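Local atomic coordinates of acyl-CoA dehydrogenase family protein (Porphyromonas gingivalis, PDB entry 2OKU), a protein that probably acts as an FAD-dependent acyl-CoA dehydrogenase, represented here by its helical C-terminal domain. Residues A[43-48]-A[69-74]. Sequence-based numbering, arbitrary orientation.
Sequences DRAEAL and VEMTAH
Met71, modelled as selenomethionine, reaches from helix 58-87 onto helix 32-53 and touches Arg44, Ala45 and Leu48. The densely buried part lies at Ala45, whose CA stands 5.5 Å from the CA of Met71, the shortest such spacing between 43-48 and 69-74; Ala45, Leu48 and Met71 are all buried. There CG of Met71 packs 3.6 Å from CA of Ala45, a closeness the small methyl side chain permits. CA of Thr72 lies 4.3 Å from CB of Ala45, a looser touch, while its OG1 is hydrogen-bonded to the carbonyl oxygen of Leu68. Beyond CG the Met71 chain bends (chi2 77°), and SE lies 3.9 Å from CD2 of Leu48, the two side chains crossing at about a right angle. CE ends even closer, 3.4 Å from CG of Arg44, but this residue is partly exposed and its guanidinium leaves for a salt bridge from NH2 to Glu107. The axes of 43-48 and 69-74 approach to 8.9 Å with 165° between their N-to-C directions, nearly antiparallel neighbours in the domain's helical bundle. No hydrogen bond links the segments, and the carbonyl of Met71 is taken by Gln106. Between these two helices, cohesion therefore rests on van der Waals and hydrophobic contact, while the arginine charge is spent on helix 92-115.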
loop_
_atom_site.group_PDB
_atom_site.type_symbol
_atom_site.label_atom_id
_atom_site.label_comp_id
_atom_site.label_asym_id
_atom_site.label_seq_id
_atom_site.Cartn_x
_atom_site.Cartn_y
_atom_site.Cartn_z
ATOM N N ASP A 43 -3.096 15.486 6.458
ATOM C CA ASP A 43 -3.085 16.510 7.497
ATOM C C ASP A 43 -2.534 15.942 8.821
ATOM O O ASP A 43 -1.813 16.630 9.513
ATOM C CB ASP A 43 -4.480 17.075 7.764
ATOM C CG ASP A 43 -5.105 17.787 6.556
ATOM O OD1 ASP A 43 -4.404 18.128 5.586
ATOM O OD2 ASP A 43 -6.344 17.989 6.595
ATOM N N ARG A 44 -2.910 14.706 9.167
ATOM C CA ARG A 44 -2.431 14.045 10.403
ATOM C C ARG A 44 -0.912 13.861 10.391
ATOM O O ARG A 44 -0.232 14.137 11.390
ATOM C CB ARG A 44 -3.100 12.681 10.584
ATOM C CG ARG A 44 -3.138 12.151 11.991
ATOM C CD ARG A 44 -4.595 12.183 12.446
ATOM N NE ARG A 44 -4.810 11.937 13.866
ATOM C CZ ARG A 44 -4.911 10.751 14.437
ATOM N NH1 ARG A 44 -4.755 9.635 13.728
ATOM N NH2 ARG A 44 -5.151 10.695 15.750
ATOM N N ALA A 45 -0.373 13.423 9.255
ATOM C CA ALA A 45 1.087 13.309 9.105
ATOM C C ALA A 45 1.798 14.670 9.281
ATOM O O ALA A 45 2.743 14.772 10.024
ATOM C CB ALA A 45 1.440 12.687 7.730
ATOM N N GLU A 46 1.310 15.706 8.598
ATOM C CA GLU A 46 1.869 17.046 8.695
ATOM C C GLU A 46 1.818 17.529 10.139
ATOM O O GLU A 46 2.776 18.110 10.626
ATOM C CB GLU A 46 1.093 18.014 7.789
ATOM C CG GLU A 46 1.581 19.469 7.818
ATOM C CD GLU A 46 0.782 20.354 6.897
ATOM O OE1 GLU A 46 -0.449 20.462 7.110
ATOM O OE2 GLU A 46 1.380 20.903 5.955
ATOM N N ALA A 47 0.679 17.316 10.794
ATOM C CA ALA A 47 0.485 17.800 12.166
ATOM C C ALA A 47 1.447 17.101 13.115
ATOM O O ALA A 47 2.015 17.740 13.985
ATOM C CB ALA A 47 -0.954 17.603 12.627
ATOM N N LEU A 48 1.646 15.800 12.942
ATOM C CA LEU A 48 2.564 15.043 13.827
ATOM C C LEU A 48 4.023 15.466 13.614
ATOM O O LEU A 48 4.777 15.613 14.566
ATOM C CB LEU A 48 2.423 13.531 13.629
ATOM C CG LEU A 48 3.175 12.697 14.670
ATOM C CD1 LEU A 48 2.537 12.886 16.070
ATOM C CD2 LEU A 48 3.206 11.203 14.271
ATOM N N VAL A 69 8.721 9.291 8.946
ATOM C CA VAL A 69 8.758 8.688 7.614
ATOM C C VAL A 69 7.552 7.735 7.409
ATOM O O VAL A 69 6.798 7.868 6.438
ATOM C CB VAL A 69 10.072 7.941 7.326
ATOM C CG1 VAL A 69 9.960 7.196 5.976
ATOM C CG2 VAL A 69 11.295 8.874 7.351
ATOM N N GLU A 70 7.358 6.794 8.331
ATOM C CA GLU A 70 6.244 5.864 8.256
ATOM C C GLU A 70 4.881 6.554 8.202
ATOM O O GLU A 70 4.020 6.171 7.414
ATOM C CB GLU A 70 6.264 4.919 9.438
ATOM C CG GLU A 70 7.405 3.952 9.418
ATOM C CD GLU A 70 7.372 3.084 10.676
ATOM O OE1 GLU A 70 6.259 2.536 10.994
ATOM O OE2 GLU A 70 8.435 2.977 11.320
HETATM N N MSE A 71 4.710 7.569 9.049
HETATM C CA MSE A 71 3.480 8.335 9.118
HETATM C C MSE A 71 3.168 8.918 7.732
HETATM O O MSE A 71 2.027 8.871 7.239
HETATM C CB MSE A 71 3.640 9.448 10.163
HETATM C CG MSE A 71 2.374 10.192 10.466
HETATM SE SE MSE A 71 1.237 9.065 11.662
HETATM C CE MSE A 71 -0.281 10.354 11.773
ATOM N N THR A 72 4.203 9.436 7.081
ATOM C CA THR A 72 4.073 9.961 5.743
ATOM C C THR A 72 3.787 8.880 4.699
ATOM O O THR A 72 2.935 9.086 3.817
ATOM C CB THR A 72 5.348 10.786 5.354
ATOM O OG1 THR A 72 5.553 11.837 6.325
ATOM C CG2 THR A 72 5.173 11.391 3.962
ATOM N N ALA A 73 4.528 7.776 4.769
ATOM C CA ALA A 73 4.383 6.637 3.869
ATOM C C ALA A 73 2.928 6.146 3.818
ATOM O O ALA A 73 2.379 5.861 2.737
ATOM C CB ALA A 73 5.336 5.483 4.288
ATOM N N HIS A 74 2.269 6.058 4.972
ATOM C CA HIS A 74 0.872 5.593 4.985
ATOM C C HIS A 74 -0.027 6.481 4.116
ATOM O O HIS A 74 -0.859 5.975 3.331
ATOM C CB HIS A 74 0.330 5.456 6.419
ATOM C CG HIS A 74 1.016 4.388 7.194
ATOM N ND1 HIS A 74 1.031 3.077 6.778
ATOM C CD2 HIS A 74 1.750 4.440 8.327
ATOM C CE1 HIS A 74 1.774 2.369 7.614
ATOM N NE2 HIS A 74 2.191 3.166 8.584
#